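Local coordinates for protein lipolytic enzyme (Clostridium thermocellum, PDB 2VPT) that probably removes acetyl groups from xylan, as the family 3 carbohydrate esterase catalytic domain of a longer cellulosomal protein, at residues 120-132 with 155-167. Residues are numbered along the deposited sequence; the frame is centred on the assembly and turned at random.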
ATOM      1  N   ASN A 120     -10.914  24.095 -13.353  1.00 19.80           N
ATOM      2  CA  ASN A 120      -9.599  24.609 -13.733  1.00 19.87           C
ATOM      3  C   ASN A 120      -8.466  23.587 -13.658  1.00 18.62           C
ATOM      4  O   ASN A 120      -7.299  23.922 -13.897  1.00 18.98           O
ATOM      5  CB  ASN A 120      -9.257  25.837 -12.890  1.00 20.37           C
ATOM      6  CG  ASN A 120     -10.161  27.020 -13.203  1.00 23.50           C
ATOM      7  OD1 ASN A 120     -10.585  27.197 -14.340  1.00 26.51           O
ATOM      8  ND2 ASN A 120     -10.461  27.813 -12.196  1.00 27.15           N
ATOM      9  N   VAL A 121      -8.807  22.342 -13.341  1.00 17.39           N
ATOM     10  CA  VAL A 121      -7.799  21.302 -13.212  1.00 16.77           C
ATOM     11  C   VAL A 121      -7.237  20.921 -14.582  1.00 16.33           C
ATOM     12  O   VAL A 121      -7.878  21.099 -15.617  1.00 17.45           O
ATOM     13  CB  VAL A 121      -8.374  20.066 -12.480  1.00 15.79           C
ATOM     14  CG1 VAL A 121      -9.173  19.161 -13.428  1.00 16.14           C
ATOM     15  CG2 VAL A 121      -7.253  19.277 -11.810  1.00 16.88           C
ATOM     16  N   THR A 122      -6.011  20.420 -14.583  1.00 15.29           N
ATOM     17  CA  THR A 122      -5.413  19.799 -15.747  1.00 14.65           C
ATOM     18  C   THR A 122      -5.421  18.296 -15.512  1.00 13.47           C
ATOM     19  O   THR A 122      -4.990  17.823 -14.455  1.00 13.58           O
ATOM     20  CB  THR A 122      -3.996  20.322 -15.985  1.00 15.36           C
ATOM     21  OG1 THR A 122      -4.077  21.715 -16.325  1.00 17.82           O
ATOM     22  CG2 THR A 122      -3.278  19.569 -17.101  1.00 16.82           C
ATOM     23  N   LEU A 123      -5.912  17.554 -16.496  1.00 12.33           N
ATOM     24  CA  LEU A 123      -6.116  16.109 -16.364  1.00 11.60           C
ATOM     25  C   LEU A 123      -5.323  15.336 -17.404  1.00 11.74           C
ATOM     26  O   LEU A 123      -5.359  15.641 -18.592  1.00 12.75           O
ATOM     27  CB  LEU A 123      -7.613  15.784 -16.500  1.00 12.17           C
ATOM     28  CG  LEU A 123      -8.032  14.312 -16.408  1.00 11.94           C
ATOM     29  CD1 LEU A 123      -7.741  13.684 -15.040  1.00 12.03           C
ATOM     30  CD2 LEU A 123      -9.528  14.149 -16.730  1.00 13.37           C
ATOM     31  N   PHE A 124      -4.583  14.342 -16.938  1.00 10.85           N
ATOM     32  CA  PHE A 124      -3.902  13.371 -17.778  1.00 10.89           C
ATOM     33  C   PHE A 124      -4.568  12.026 -17.592  1.00 10.49           C
ATOM     34  O   PHE A 124      -4.845  11.622 -16.467  1.00 11.31           O
ATOM     35  CB  PHE A 124      -2.422  13.282 -17.398  1.00 11.36           C
ATOM     36  CG  PHE A 124      -1.646  14.519 -17.727  1.00 11.53           C
ATOM     37  CD1 PHE A 124      -1.117  14.682 -18.980  1.00 11.87           C
ATOM     38  CD2 PHE A 124      -1.488  15.541 -16.808  1.00 11.46           C
ATOM     39  CE1 PHE A 124      -0.411  15.815 -19.316  1.00 12.16           C
ATOM     40  CE2 PHE A 124      -0.781  16.692 -17.145  1.00 12.08           C
ATOM     41  CZ  PHE A 124      -0.243  16.816 -18.402  1.00 12.82           C
ATOM     42  N   VAL A 125      -4.831  11.351 -18.707  1.00 10.47           N
ATOM     43  CA  VAL A 125      -5.482  10.044 -18.720  1.00 10.80           C
ATOM     44  C   VAL A 125      -4.565   9.057 -19.417  1.00 10.76           C
ATOM     45  O   VAL A 125      -4.200   9.272 -20.577  1.00 11.03           O
ATOM     46  CB  VAL A 125      -6.840  10.104 -19.433  1.00 10.72           C
ATOM     47  CG1 VAL A 125      -7.475   8.707 -19.473  1.00 12.34           C
ATOM     48  CG2 VAL A 125      -7.764  11.108 -18.716  1.00 11.71           C
ATOM     49  N   ALA A 126      -4.214   7.975 -18.721  1.00 10.22           N
ATOM     50  CA  ALA A 126      -3.312   6.948 -19.234  1.00 10.31           C
ATOM     51  C   ALA A 126      -4.020   5.682 -19.710  1.00 10.28           C
ATOM     52  O   ALA A 126      -5.051   5.289 -19.159  1.00 11.22           O
ATOM     53  CB  ALA A 126      -2.302   6.568 -18.164  1.00 10.48           C
ATOM     54  N   ASP A 127      -3.447   5.040 -20.725  1.00 10.23           N
ATOM     55  CA  ASP A 127      -3.739   3.634 -20.992  1.00 10.75           C
ATOM     56  C   ASP A 127      -2.743   2.719 -20.253  1.00 10.83           C
ATOM     57  O   ASP A 127      -1.958   3.211 -19.428  1.00 11.44           O
ATOM     58  CB  ASP A 127      -3.878   3.351 -22.500  1.00 11.20           C
ATOM     59  CG  ASP A 127      -2.580   3.391 -23.264  1.00 12.67           C
ATOM     60  OD1 ASP A 127      -1.528   3.727 -22.691  1.00 12.71           O
ATOM     61  OD2 ASP A 127      -2.630   3.060 -24.478  1.00 14.34           O
ATOM     62  N   TYR A 128      -2.795   1.413 -20.494  1.00 11.13           N
ATOM     63  CA  TYR A 128      -2.001   0.432 -19.765  1.00 11.39           C
ATOM     64  C   TYR A 128      -0.869  -0.148 -20.597  1.00 11.90           C
ATOM     65  O   TYR A 128      -0.943  -0.249 -21.820  1.00 12.42           O
ATOM     66  CB  TYR A 128      -2.901  -0.720 -19.276  1.00 11.32           C
ATOM     67  CG  TYR A 128      -3.826  -0.341 -18.151  1.00 10.80           C
ATOM     68  CD1 TYR A 128      -3.561  -0.740 -16.862  1.00 11.16           C
ATOM     69  CD2 TYR A 128      -4.983   0.412 -18.377  1.00 10.41           C
ATOM     70  CE1 TYR A 128      -4.415  -0.406 -15.817  1.00 10.33           C
ATOM     71  CE2 TYR A 128      -5.824   0.754 -17.340  1.00 10.65           C
ATOM     72  CZ  TYR A 128      -5.525   0.356 -16.055  1.00 10.01           C
ATOM     73  OH  TYR A 128      -6.387   0.689 -15.019  1.00 11.20           O
ATOM     74  N   TYR A 129       0.189  -0.558 -19.910  1.00 12.14           N
ATOM     75  CA  TYR A 129       1.175  -1.447 -20.513  1.00 12.98           C
ATOM     76  C   TYR A 129       0.415  -2.696 -20.992  1.00 14.05           C
ATOM     77  O   TYR A 129      -0.605  -3.068 -20.418  1.00 13.65           O
ATOM     78  CB  TYR A 129       2.286  -1.792 -19.511  1.00 13.21           C
ATOM     79  CG  TYR A 129       1.795  -2.377 -18.212  1.00 13.64           C
ATOM     80  CD1 TYR A 129       1.710  -3.748 -18.042  1.00 14.84           C
ATOM     81  CD2 TYR A 129       1.384  -1.553 -17.159  1.00 13.55           C
ATOM     82  CE1 TYR A 129       1.242  -4.299 -16.867  1.00 15.33           C
ATOM     83  CE2 TYR A 129       0.908  -2.093 -15.977  1.00 13.22           C
ATOM     84  CZ  TYR A 129       0.843  -3.468 -15.831  1.00 14.31           C
ATOM     85  OH  TYR A 129       0.387  -4.029 -14.651  1.00 17.63           O
ATOM     86  N   PRO A 130       0.878  -3.331 -22.067  1.00 15.34           N
ATOM     87  CA  PRO A 130       0.091  -4.396 -22.716  1.00 16.33           C
ATOM     88  C   PRO A 130       0.171  -5.778 -22.044  1.00 17.98           C
ATOM     89  O   PRO A 130       0.589  -6.767 -22.666  1.00 19.20           O
ATOM     90  CB  PRO A 130       0.690  -4.423 -24.123  1.00 17.42           C
ATOM     91  CG  PRO A 130       2.124  -4.109 -23.881  1.00 16.26           C
ATOM     92  CD  PRO A 130       2.118  -3.042 -22.807  1.00 15.28           C
ATOM     93  N   TRP A 131      -0.239  -5.847 -20.782  1.00 18.50           N
ATOM     94  CA  TRP A 131      -0.207  -7.092 -20.018  1.00 19.51           C
ATOM     95  C   TRP A 131      -1.271  -7.039 -18.932  1.00 19.97           C
ATOM     96  O   TRP A 131      -1.326  -6.059 -18.197  1.00 19.77           O
ATOM     97  CB  TRP A 131       1.166  -7.269 -19.369  1.00 21.21           C
ATOM     98  CG  TRP A 131       1.361  -8.619 -18.770  1.00 22.23           C
ATOM     99  CD1 TRP A 131       1.287  -8.951 -17.460  1.00 22.45           C
ATOM    100  CD2 TRP A 131       1.653  -9.826 -19.479  1.00 22.18           C
ATOM    101  NE1 TRP A 131       1.527 -10.293 -17.296  1.00 23.44           N
ATOM    102  CE2 TRP A 131       1.757 -10.853 -18.525  1.00 22.75           C
ATOM    103  CE3 TRP A 131       1.850 -10.134 -20.829  1.00 22.32           C
ATOM    104  CZ2 TRP A 131       2.037 -12.180 -18.877  1.00 22.89           C
ATOM    105  CZ3 TRP A 131       2.131 -11.450 -21.178  1.00 22.29           C
ATOM    106  CH2 TRP A 131       2.224 -12.452 -20.203  1.00 22.31           C
ATOM    107  N   PRO A 132      -2.156  -8.055 -18.858  1.00 19.96           N
ATOM    108  CA  PRO A 132      -2.306  -9.178 -19.781  1.00 20.47           C
ATOM    109  C   PRO A 132      -2.738  -8.690 -21.162  1.00 20.39           C
ATOM    110  O   PRO A 132      -3.233  -7.571 -21.294  1.00 19.26           O
ATOM    111  CB  PRO A 132      -3.415 -10.019 -19.137  1.00 21.02           C
ATOM    112  CG  PRO A 132      -4.175  -9.076 -18.313  1.00 21.04           C
ATOM    113  CD  PRO A 132      -3.175  -8.092 -17.796  1.00 20.47           C
ATOM    114  N   LYS A 155      -8.957  20.713 -20.862  1.00 19.23           N
ATOM    115  CA  LYS A 155      -7.542  20.500 -20.604  1.00 18.78           C
ATOM    116  C   LYS A 155      -7.299  19.049 -20.150  1.00 17.46           C
ATOM    117  O   LYS A 155      -6.955  18.793 -18.992  1.00 16.06           O
ATOM    118  CB  LYS A 155      -7.038  21.526 -19.575  1.00 19.03           C
ATOM    119  CG  LYS A 155      -7.085  22.968 -20.102  1.00 20.65           C
ATOM    120  CD  LYS A 155      -6.696  23.989 -19.052  1.00 21.96           C
ATOM    121  CE  LYS A 155      -6.546  25.366 -19.670  1.00 25.20           C
ATOM    122  NZ  LYS A 155      -6.286  26.410 -18.649  1.00 27.40           N
ATOM    123  N   VAL A 156      -7.490  18.117 -21.082  1.00 16.04           N
ATOM    124  CA  VAL A 156      -7.268  16.682 -20.861  1.00 15.29           C
ATOM    125  C   VAL A 156      -6.315  16.150 -21.927  1.00 15.12           C
ATOM    126  O   VAL A 156      -6.434  16.490 -23.118  1.00 15.80           O
ATOM    127  CB  VAL A 156      -8.601  15.886 -20.819  1.00 15.73           C
ATOM    128  CG1 VAL A 156      -9.379  16.022 -22.142  1.00 16.80           C
ATOM    129  CG2 VAL A 156      -8.362  14.420 -20.465  1.00 15.48           C
ATOM    130  N   TYR A 157      -5.362  15.324 -21.506  1.00 13.52           N
ATOM    131  CA  TYR A 157      -4.256  14.893 -22.342  1.00 13.46           C
ATOM    132  C   TYR A 157      -4.029  13.410 -22.146  1.00 12.76           C
ATOM    133  O   TYR A 157      -4.124  12.913 -21.026  1.00 13.38           O
ATOM    134  CB  TYR A 157      -2.983  15.677 -21.959  1.00 14.80           C
ATOM    135  CG  TYR A 157      -3.205  17.168 -22.024  1.00 16.19           C
ATOM    136  CD1 TYR A 157      -3.093  17.846 -23.236  1.00 18.16           C
ATOM    137  CD2 TYR A 157      -3.578  17.891 -20.900  1.00 17.77           C
ATOM    138  CE1 TYR A 157      -3.322  19.212 -23.311  1.00 19.32           C
ATOM    139  CE2 TYR A 157      -3.813  19.265 -20.962  1.00 18.63           C
ATOM    140  CZ  TYR A 157      -3.691  19.913 -22.176  1.00 19.31           C
ATOM    141  OH  TYR A 157      -3.922  21.276 -22.258  1.00 21.35           O
ATOM    142  N   PHE A 158      -3.730  12.711 -23.230  1.00 12.72           N
ATOM    143  CA  PHE A 158      -3.518  11.276 -23.237  1.00 13.12           C
ATOM    144  C   PHE A 158      -2.062  10.950 -22.948  1.00 12.80           C
ATOM    145  O   PHE A 158      -1.146  11.550 -23.500  1.00 14.02           O
ATOM    146  CB  PHE A 158      -3.931  10.708 -24.610  1.00 13.66           C
ATOM    147  CG  PHE A 158      -3.711   9.231 -24.773  1.00 13.87           C
ATOM    148  CD1 PHE A 158      -4.247   8.312 -23.880  1.00 13.71           C
ATOM    149  CD2 PHE A 158      -2.997   8.752 -25.848  1.00 14.99           C
ATOM    150  CE1 PHE A 158      -4.038   6.960 -24.063  1.00 14.22           C
ATOM    151  CE2 PHE A 158      -2.799   7.407 -26.035  1.00 14.08           C
ATOM    152  CZ  PHE A 158      -3.317   6.506 -25.137  1.00 14.36           C
ATOM    153  N   VAL A 159      -1.849   9.975 -22.078  1.00 11.79           N
ATOM    154  CA  VAL A 159      -0.527   9.466 -21.756  1.00 12.11           C
ATOM    155  C   VAL A 159      -0.463   8.024 -22.234  1.00 12.17           C
ATOM    156  O   VAL A 159      -1.115   7.130 -21.679  1.00 11.42           O
ATOM    157  CB  VAL A 159      -0.241   9.566 -20.250  1.00 12.18           C
ATOM    158  CG1 VAL A 159       1.132   8.960 -19.927  1.00 12.42           C
ATOM    159  CG2 VAL A 159      -0.354  11.030 -19.787  1.00 12.88           C
ATOM    160  N   LYS A 160       0.292   7.803 -23.305  1.00 12.18           N
ATOM    161  CA  LYS A 160       0.333   6.496 -23.944  1.00 13.35           C
ATOM    162  C   LYS A 160       1.327   5.555 -23.273  1.00 12.57           C
ATOM    163  O   LYS A 160       2.371   5.224 -23.824  1.00 12.87           O
ATOM    164  CB  LYS A 160       0.674   6.657 -25.435  1.00 14.08           C
ATOM    165  CG  LYS A 160       0.430   5.399 -26.251  1.00 15.88           C
ATOM    166  CD  LYS A 160       0.660   5.619 -27.738  1.00 17.60           C
ATOM    167  CE  LYS A 160       0.876   4.334 -28.478  1.00 21.88           C
ATOM    168  NZ  LYS A 160       0.751   4.536 -29.954  1.00 26.13           N
ATOM    169  N   LEU A 161       0.987   5.090 -22.076  1.00 11.87           N
ATOM    170  CA  LEU A 161       1.817   4.109 -21.391  1.00 12.17           C
ATOM    171  C   LEU A 161       2.005   2.826 -22.196  1.00 13.19           C
ATOM    172  O   LEU A 161       3.002   2.105 -22.031  1.00 13.65           O
ATOM    173  CB  LEU A 161       1.258   3.792 -19.996  1.00 11.63           C
ATOM    174  CG  LEU A 161       1.145   4.986 -19.040  1.00 11.08           C
ATOM    175  CD1 LEU A 161       0.630   4.549 -17.688  1.00 11.45           C
ATOM    176  CD2 LEU A 161       2.484   5.711 -18.896  1.00 11.31           C
ATOM    177  N   SER A 162       1.052   2.532 -23.085  1.00 13.81           N
ATOM    178  CA  SER A 162       1.162   1.347 -23.938  1.00 14.31           C
ATOM    179  C   SER A 162       2.308   1.391 -24.949  1.00 15.37           C
ATOM    180  O   SER A 162       2.611   0.354 -25.548  1.00 17.25           O
ATOM    181  CB  SER A 162      -0.147   1.094 -24.680  1.00 14.43           C
ATOM    182  OG  SER A 162      -0.486   2.180 -25.520  1.00 14.18           O
ATOM    183  N   GLU A 163       2.947   2.551 -25.109  1.00 15.70           N
ATOM    184  CA  GLU A 163       4.125   2.664 -25.985  1.00 16.98           C
ATOM    185  C   GLU A 163       5.398   2.119 -25.326  1.00 16.93           C
ATOM    186  O   GLU A 163       6.465   2.062 -25.967  1.00 17.79           O
ATOM    187  CB  GLU A 163       4.317   4.108 -26.457  1.00 16.70           C
ATOM    188  CG  GLU A 163       5.116   5.002 -25.509  1.00 17.26           C
ATOM    189  CD  GLU A 163       5.195   6.435 -25.972  1.00 17.75           C
ATOM    190  OE1 GLU A 163       4.324   6.883 -26.747  1.00 18.98           O
ATOM    191  OE2 GLU A 163       6.136   7.131 -25.538  1.00 19.90           O
ATOM    192  N   ILE A 164       5.302   1.719 -24.060  1.00 17.09           N
ATOM    193  CA  ILE A 164       6.378   1.022 -23.367  1.00 17.07           C
ATOM    194  C   ILE A 164       7.013  -0.046 -24.256  1.00 18.30           C
ATOM    195  O   ILE A 164       6.313  -0.793 -24.940  1.00 17.98           O
ATOM    196  CB  ILE A 164       5.870   0.406 -22.016  1.00 16.77           C
ATOM    197  CG1 ILE A 164       7.030  -0.178 -21.206  1.00 17.18           C
ATOM    198  CG2 ILE A 164       4.777  -0.643 -22.279  1.00 17.30           C
ATOM    199  CD1 ILE A 164       6.652  -0.495 -19.758  1.00 17.28           C
ATOM    200  N   GLN A 165       8.345  -0.072 -24.253  1.00 19.39           N
ATOM    201  CA  GLN A 165       9.115  -1.145 -24.871  1.00 20.87           C
ATOM    202  C   GLN A 165       9.024  -2.345 -23.943  1.00 20.94           C
ATOM    203  O   GLN A 165       9.882  -2.558 -23.090  1.00 21.35           O
ATOM    204  CB  GLN A 165      10.578  -0.698 -25.069  1.00 21.51           C
ATOM    205  CG  GLN A 165      11.571  -1.794 -25.501  1.00 24.10           C
ATOM    206  CD  GLN A 165      12.393  -2.400 -24.345  1.00 25.35           C
ATOM    207  OE1 GLN A 165      12.664  -3.604 -24.332  1.00 27.94           O
ATOM    208  NE2 GLN A 165      12.800  -1.566 -23.388  1.00 25.43           N
ATOM    209  N   PHE A 166       7.963  -3.119 -24.099  1.00 21.45           N
ATOM    210  CA  PHE A 166       7.591  -4.111 -23.103  1.00 21.70           C
ATOM    211  C   PHE A 166       8.387  -5.401 -23.219  1.00 22.41           C
ATOM    212  O   PHE A 166       8.463  -5.997 -24.288  1.00 22.95           O
ATOM    213  CB  PHE A 166       6.092  -4.411 -23.196  1.00 22.05           C
ATOM    214  CG  PHE A 166       5.596  -5.324 -22.116  1.00 21.99           C
ATOM    215  CD1 PHE A 166       5.510  -4.880 -20.806  1.00 22.36           C
ATOM    216  CD2 PHE A 166       5.221  -6.632 -22.407  1.00 23.26           C
ATOM    217  CE1 PHE A 166       5.059  -5.725 -19.799  1.00 22.94           C
ATOM    218  CE2 PHE A 166       4.772  -7.485 -21.408  1.00 23.30           C
ATOM    219  CZ  PHE A 166       4.688  -7.027 -20.101  1.00 22.54           C
ATOM    220  N   ASP A 167       8.969  -5.818 -22.108  1.00 22.70           N
ATOM    221  CA  ASP A 167       9.696  -7.066 -22.024  1.00 23.92           C
ATOM    222  C   ASP A 167       9.226  -7.778 -20.764  1.00 24.59           C
ATOM    223  O   ASP A 167       9.551  -7.372 -19.655  1.00 23.77           O
ATOM    224  CB  ASP A 167      11.193  -6.782 -21.976  1.00 23.96           C
ATOM    225  CG  ASP A 167      12.034  -8.041 -22.007  1.00 25.82           C
ATOM    226  OD1 ASP A 167      11.500  -9.154 -21.813  1.00 26.03           O
ATOM    227  OD2 ASP A 167      13.249  -7.906 -22.234  1.00 28.54           O
TER
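On one face of the sheet, the rings of F124 and Y157 meet obliquely, planes at 37° and centroids 5.5 Å apart. Y157 CD2 lies over a face of the F124 ring, while Y157 CB approaches F124 CD1 at 3.7 Å; T122 CG2 sits at the edge of the tyrosine ring, near its plane. On the other face of the sheet, the F158 ring has the backbone N of K160 above its centre and D127 OD2 at its edge, 3.6 Å from CZ.

The D127 carboxylate illustrates how a side chain can continue pairing where strands end. With CG between its own backbone N and carbonyl carbon (chi1 72°), it reaches the short 3-10 segment 161-163 and takes two bonds, S162 N to D127 OD1 at 2.9 Å and S162 OG to D127 OD2 at a short 2.5 Å. Both donors come from the syn sides, somewhat out of the carboxylate plane, and together they limit its rotation. Before this clamp, five backbone hydrogen bonds run in parallel register, from L123 N to K155 O through to D127 N and V159 O, the last longer at 3.3 Å. Beyond it the contact turns apolar: I164 CG2 packs on P130 CD at 3.6 Å, and F166 CZ meets W131 CB at the same distance.

Strand 122-126 lies between strands 86-90 and 156-159, parallel to both, in the mixed sheet of this SGNH-hydrolase domain, and helices in the intervening chain complete a beta-alpha-beta crossover. Helix 181-203 packs against F124 and Y157, and helix 136-139 touches D127 and S162. Past the strand, Y129 OH and W131 NE1 bond to L177 O and G176 O, in the loop that probably carries the catalytic aspartate and histidine.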